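PDB 4OM8: 5-formyl-3-hydroxy-2-methylpyridine 4-carboxylate 5-dehydrogenase from Mesorhizobium japonicum MAFF 303099, which catalyses the NAD-dependent oxidation of 5-formyl-3-hydroxy-2-methylpyridine-4-carboxylate in vitamin B6 degradation and, as a dismutase, also its reduction to 4-pyridoxate. Local coordinates for the interface of chains A and B. Residues are numbered along the deposited sequence; one frame, centred on the assembly and turned at random. Chains: chain A/B, 5-formyl-3-hydroxy-2-methylpyridine 4-carboxylate 5-dehydrogenase.

Contact 1: the interface of chains A and B. Residues chain A 230, 233, 238, 241-242, 245; chain B 192, 195, 199, 258, 262, 266.
A:Tyr241 and its neighbours on helix 238-251 press against helices 187-203 and 260-267 of chain B, an apolar helix-to-helix interface that joins the C-terminal domains of this 3-hydroxyacyl-CoA dehydrogenase family homodimer. CG lies anti to the backbone N (chi1 -175°), which directs the phenol between those two helices. One rim of its ring meets B:Tyr192, with A:Tyr241 CD1 3.3 Å from B:Tyr192 CE2; the two side chains run in opposite directions and their rings are tilted rather than stacked. On the other rim B:Val262 CG2 sits in the ring plane, 3.8 Å from A:Tyr241 CD2. Residues of the same chain line the faces: the A:Leu233 methyl CD2 on one, A:Ser245 CB on the opposite one, both offset toward the rim, which probably limits ring rotation. At the tip, the hydroxyl OH of A:Tyr241 binds water 1 at 2.6 Å, and this water reaches the carbonyl O of B:Tyr192, giving the hydroxyl a polar partner beside B:Leu195 and B:Val199. A:Leu233 splits its branches, CD2 alongside B:Leu195 CD1 and CD1 3.7 Å from B:Val199 CG2. A:Lys242, extended beyond CG, lays CD beside B:Thr266, while its ammonium NZ reaches B:Thr266 OG1 through water 2. B:Thr266 OG1 also bonds B:Val262 O of its own helix at 2.9 Å, leaving the methyl CG2 of B:Thr266 to face A:Leu238, 3.4 Å from its carbonyl O.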
loop_
_atom_site.group_PDB
_atom_site.type_symbol
_atom_site.label_atom_id
_atom_site.label_comp_id
_atom_site.label_asym_id
_atom_site.label_seq_id
_atom_site.Cartn_x
_atom_site.Cartn_y
_atom_site.Cartn_z
ATOM N N MET A 230 -4.392 -9.799 3.932
ATOM C CA MET A 230 -4.878 -11.157 4.174
ATOM C C MET A 230 -5.880 -11.533 3.080
ATOM O O MET A 230 -5.832 -12.633 2.521
ATOM C CB MET A 230 -5.494 -11.271 5.572
ATOM C CG MET A 230 -4.503 -11.001 6.717
ATOM S SD MET A 230 -3.076 -12.135 6.730
ATOM C CE MET A 230 -1.815 -11.074 6.072
ATOM N N LEU A 233 -3.896 -12.274 -0.102
ATOM C CA LEU A 233 -3.398 -13.647 -0.069
ATOM C C LEU A 233 -4.486 -14.624 -0.514
ATOM O O LEU A 233 -4.217 -15.540 -1.297
ATOM C CB LEU A 233 -2.900 -14.013 1.333
ATOM C CG LEU A 233 -1.613 -13.315 1.775
ATOM C CD1 LEU A 233 -1.254 -13.711 3.202
ATOM C CD2 LEU A 233 -0.450 -13.621 0.820
ATOM N N LEU A 238 -3.243 -19.095 -1.331
ATOM C CA LEU A 238 -2.215 -19.339 -0.324
ATOM C C LEU A 238 -1.215 -20.394 -0.804
ATOM O O LEU A 238 -0.071 -20.435 -0.320
ATOM C CB LEU A 238 -2.850 -19.749 1.009
ATOM C CG LEU A 238 -3.649 -18.658 1.736
ATOM C CD1 LEU A 238 -4.285 -19.195 3.011
ATOM C CD2 LEU A 238 -2.744 -17.503 2.068
ATOM N N TYR A 241 1.246 -18.193 -2.562
ATOM C CA TYR A 241 2.048 -17.492 -1.564
ATOM C C TYR A 241 3.052 -18.438 -0.907
ATOM O O TYR A 241 4.190 -18.060 -0.685
ATOM C CB TYR A 241 1.166 -16.838 -0.503
ATOM C CG TYR A 241 1.972 -16.013 0.477
ATOM C CD1 TYR A 241 2.740 -14.926 0.044
ATOM C CD2 TYR A 241 1.988 -16.330 1.827
ATOM C CE1 TYR A 241 3.492 -14.172 0.949
ATOM C CE2 TYR A 241 2.740 -15.596 2.735
ATOM C CZ TYR A 241 3.479 -14.519 2.294
ATOM O OH TYR A 241 4.222 -13.811 3.215
ATOM N N LYS A 242 2.632 -19.665 -0.598
ATOM C CA LYS A 242 3.570 -20.668 -0.086
ATOM C C LYS A 242 4.733 -20.910 -1.065
ATOM O O LYS A 242 5.902 -20.814 -0.684
ATOM C CB LYS A 242 2.833 -21.981 0.205
ATOM C CG LYS A 242 3.727 -23.181 0.525
ATOM C CD LYS A 242 2.865 -24.407 0.817
ATOM C CE LYS A 242 3.714 -25.668 0.957
ATOM N NZ LYS A 242 2.849 -26.849 1.312
ATOM N N SER A 245 6.876 -17.537 -1.474
ATOM C CA SER A 245 7.545 -17.081 -0.258
ATOM C C SER A 245 8.622 -18.073 0.170
ATOM O O SER A 245 9.582 -17.683 0.836
ATOM C CB SER A 245 6.545 -16.840 0.879
ATOM O OG SER A 245 6.010 -18.051 1.386
ATOM N N TYR B 192 6.097 -8.690 -1.041
ATOM C CA TYR B 192 6.381 -9.821 -0.170
ATOM C C TYR B 192 7.067 -9.365 1.118
ATOM O O TYR B 192 6.934 -10.020 2.140
ATOM C CB TYR B 192 7.201 -10.898 -0.914
ATOM C CG TYR B 192 6.285 -11.885 -1.619
ATOM C CD1 TYR B 192 5.449 -11.483 -2.650
ATOM C CD2 TYR B 192 6.225 -13.212 -1.218
ATOM C CE1 TYR B 192 4.585 -12.390 -3.272
ATOM C CE2 TYR B 192 5.378 -14.114 -1.821
ATOM C CZ TYR B 192 4.564 -13.707 -2.843
ATOM O OH TYR B 192 3.734 -14.645 -3.422
ATOM N N LEU B 195 4.028 -8.363 3.127
ATOM C CA LEU B 195 3.308 -9.575 3.513
ATOM C C LEU B 195 4.049 -10.369 4.575
ATOM O O LEU B 195 3.425 -10.915 5.481
ATOM C CB LEU B 195 3.068 -10.466 2.288
ATOM C CG LEU B 195 2.060 -9.903 1.283
ATOM C CD1 LEU B 195 2.014 -10.775 0.045
ATOM C CD2 LEU B 195 0.665 -9.811 1.908
ATOM N N VAL B 199 1.967 -11.185 7.836
ATOM C CA VAL B 199 1.696 -12.574 8.181
ATOM C C VAL B 199 2.291 -12.891 9.561
ATOM O O VAL B 199 1.651 -13.549 10.378
ATOM C CB VAL B 199 2.256 -13.522 7.110
ATOM C CG1 VAL B 199 2.338 -14.976 7.634
ATOM C CG2 VAL B 199 1.393 -13.431 5.844
ATOM N N VAL B 258 8.757 -20.484 4.628
ATOM C CA VAL B 258 7.302 -20.348 4.650
ATOM C C VAL B 258 6.820 -20.247 6.095
ATOM O O VAL B 258 7.270 -20.995 6.961
ATOM C CB VAL B 258 6.597 -21.524 3.940
ATOM C CG1 VAL B 258 5.085 -21.287 3.877
ATOM C CG2 VAL B 258 7.148 -21.698 2.552
ATOM N N VAL B 262 0.895 -20.315 7.137
ATOM C CA VAL B 262 0.662 -20.562 5.716
ATOM C C VAL B 262 0.787 -22.062 5.407
ATOM O O VAL B 262 -0.000 -22.600 4.622
ATOM C CB VAL B 262 1.644 -19.736 4.839
ATOM C CG1 VAL B 262 1.583 -20.139 3.362
ATOM C CG2 VAL B 262 1.341 -18.255 4.981
ATOM N N THR B 266 -2.425 -24.287 3.958
ATOM C CA THR B 266 -2.296 -25.015 2.690
ATOM C C THR B 266 -2.373 -26.525 2.918
ATOM O O THR B 266 -2.925 -27.253 2.089
ATOM C CB THR B 266 -0.992 -24.669 1.953
ATOM O OG1 THR B 266 0.124 -24.831 2.834
ATOM C CG2 THR B 266 -1.041 -23.219 1.422
HETATM O O HOH W 1 6.380 -12.734 2.142
HETATM O O HOH W 2 1.757 -27.157 3.659
#

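Contact 2: the interface of chains A and B. Residues chain A 272-273, 278-280, 282, 294; chain B 230-231, 234-235.
B:Asp234, on helix 229-236, plugs into the segment 272-282 of chain A, a loop with the short 3-10 helix 273-275, in a polar interface built around one carboxylate. Its CG is anti to the carbonyl carbon (chi1 -78°), which sends both oxygens toward the loop. On their syn lone pairs they take two successive backbone amides: OD1 accepts from A:Met279 N at 2.7 Å (161° at H) and OD2 from A:Phe280 N at 2.9 Å. The phenol OH of A:Tyr282 adds a third bond, 2.6 Å to B:Asp234 OD2 on the anti lone pair, so that this oxygen is gripped by two donors. With three donors around it, the carboxylate is probably stabilised as an anion. The phenol ring stands nearly upright to the carboxylate, their planes 80° apart, and A:Ile273 CD1 lies over its centre, propping it in place. Near the end of the helix the backbone O of B:Asp234 receives A:Ile273 N at 2.9 Å, the donor lying above the carbonyl plane. Packing stays close beyond the acid, where the A:Phe280 ring turns CE2 toward B:Met230 CB and A:Met279 CE touches B:Met230 SD at 3.7 Å. The A:Arg294 side is less direct, its polar contacts running through water 3. There the extended A:Arg294 lies antiparallel to B:Met235, with NH1 3.3 Å from B:Met235 SD, and both NH1 and NH2 point at water 3, which lies in the guanidinium plane, 2.8 Å from B:Ala231 O, and also bonds A:Tyr282 OH. The site fastens one subunit's short helix to the other's loop and probably helps to orient the partners of the homodimer.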
loop_
_atom_site.group_PDB
_atom_site.type_symbol
_atom_site.label_atom_id
_atom_site.label_comp_id
_atom_site.label_asym_id
_atom_site.label_seq_id
_atom_site.Cartn_x
_atom_site.Cartn_y
_atom_site.Cartn_z
ATOM N N GLY A 272 14.062 16.028 3.350
ATOM C CA GLY A 272 12.812 15.851 2.625
ATOM C C GLY A 272 12.092 17.175 2.424
ATOM O O GLY A 272 12.726 18.193 2.166
ATOM N N ILE A 273 10.765 17.157 2.533
ATOM C CA ILE A 273 9.966 18.365 2.319
ATOM C C ILE A 273 10.446 19.519 3.191
ATOM O O ILE A 273 10.582 20.647 2.706
ATOM C CB ILE A 273 8.473 18.109 2.604
ATOM C CG1 ILE A 273 7.949 17.015 1.678
ATOM C CG2 ILE A 273 7.669 19.382 2.399
ATOM C CD1 ILE A 273 7.814 17.461 0.277
ATOM N N GLY A 278 15.216 15.820 -0.306
ATOM C CA GLY A 278 15.430 14.540 0.345
ATOM C C GLY A 278 15.689 13.525 -0.738
ATOM O O GLY A 278 16.702 13.600 -1.445
ATOM N N MET A 279 14.774 12.571 -0.883
ATOM C CA MET A 279 14.811 11.670 -2.027
ATOM C C MET A 279 14.585 12.460 -3.299
ATOM O O MET A 279 15.175 12.164 -4.337
ATOM C CB MET A 279 13.755 10.566 -1.908
ATOM C CG MET A 279 13.921 9.679 -0.692
ATOM S SD MET A 279 15.600 9.015 -0.591
ATOM C CE MET A 279 15.690 8.058 -2.091
ATOM N N PHE A 280 13.712 13.463 -3.214
ATOM C CA PHE A 280 13.445 14.328 -4.348
ATOM C C PHE A 280 13.699 15.781 -3.995
ATOM O O PHE A 280 14.004 16.128 -2.855
ATOM C CB PHE A 280 12.006 14.149 -4.839
ATOM C CG PHE A 280 11.666 12.736 -5.168
ATOM C CD1 PHE A 280 12.256 12.109 -6.257
ATOM C CD2 PHE A 280 10.775 12.018 -4.389
ATOM C CE1 PHE A 280 11.958 10.786 -6.565
ATOM C CE2 PHE A 280 10.468 10.694 -4.698
ATOM C CZ PHE A 280 11.064 10.082 -5.796
ATOM N N TYR A 282 12.291 19.843 -4.075
ATOM C CA TYR A 282 11.052 20.608 -3.987
ATOM C C TYR A 282 11.286 22.108 -3.964
ATOM O O TYR A 282 12.170 22.585 -3.255
ATOM C CB TYR A 282 10.268 20.224 -2.728
ATOM C CG TYR A 282 10.069 18.734 -2.554
ATOM C CD1 TYR A 282 11.005 17.961 -1.881
ATOM C CD2 TYR A 282 8.939 18.108 -3.052
ATOM C CE1 TYR A 282 10.830 16.599 -1.731
ATOM C CE2 TYR A 282 8.751 16.748 -2.902
ATOM C CZ TYR A 282 9.696 16.003 -2.232
ATOM O OH TYR A 282 9.502 14.648 -2.088
ATOM N N ARG A 294 -2.449 16.251 -2.682
ATOM C CA ARG A 294 -2.498 15.014 -1.921
ATOM C C ARG A 294 -3.707 14.983 -0.994
ATOM O O ARG A 294 -4.382 13.953 -0.884
ATOM C CB ARG A 294 -1.197 14.815 -1.134
ATOM C CG ARG A 294 -0.020 14.482 -2.054
ATOM C CD ARG A 294 1.328 14.689 -1.346
ATOM N NE ARG A 294 2.415 14.176 -2.166
ATOM C CZ ARG A 294 3.710 14.281 -1.869
ATOM N NH1 ARG A 294 4.092 14.927 -0.779
ATOM N NH2 ARG A 294 4.621 13.765 -2.687
ATOM N N MET B 230 9.142 6.699 -1.522
ATOM C CA MET B 230 10.249 7.652 -1.449
ATOM C C MET B 230 9.692 9.045 -1.145
ATOM O O MET B 230 10.217 9.771 -0.296
ATOM C CB MET B 230 11.064 7.636 -2.746
ATOM C CG MET B 230 11.732 6.284 -3.050
ATOM S SD MET B 230 12.887 5.733 -1.752
ATOM C CE MET B 230 11.905 4.489 -0.953
ATOM N N ALA B 231 8.608 9.401 -1.825
ATOM C CA ALA B 231 7.887 10.649 -1.538
ATOM C C ALA B 231 7.376 10.701 -0.109
ATOM O O ALA B 231 7.368 11.766 0.512
ATOM C CB ALA B 231 6.723 10.827 -2.525
ATOM N N ASP B 234 10.084 11.569 2.254
ATOM C CA ASP B 234 10.309 13.014 2.207
ATOM C C ASP B 234 9.267 13.778 3.028
ATOM O O ASP B 234 9.586 14.797 3.630
ATOM C CB ASP B 234 10.316 13.519 0.764
ATOM C CG ASP B 234 11.617 13.233 0.055
ATOM O OD1 ASP B 234 12.579 12.755 0.715
ATOM O OD2 ASP B 234 11.659 13.494 -1.161
ATOM N N MET B 235 8.027 13.290 3.062
ATOM C CA MET B 235 6.984 13.938 3.857
ATOM C C MET B 235 7.206 13.741 5.347
ATOM O O MET B 235 7.036 14.672 6.134
ATOM C CB MET B 235 5.603 13.397 3.494
ATOM C CG MET B 235 5.108 13.774 2.133
ATOM S SD MET B 235 3.530 12.962 1.865
ATOM C CE MET B 235 2.732 13.382 3.395
HETATM O O HOH W 3 6.965 14.119 -0.886
#

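Contact 1 and contact 2 lie about 32 Å apart, between the centres of their C-alpha atoms, and helix 229-236 belongs to both. In contact 1 the chain A copy supplies A:Met230 and A:Leu233; in contact 2 the chain B copy supplies B:Met230, B:Ala231, B:Asp234 and B:Met235. Because the interface is two-fold symmetric, each copy does both jobs: it packs on helix 187-203 of the other subunit and locks into the 272-282 segment and helix 284-305 of that subunit. Apolar packing probably supplies much of the adhesion, while the carboxylate of B:Asp234 may set the register, and the doubled pattern ties the C-terminal domains together.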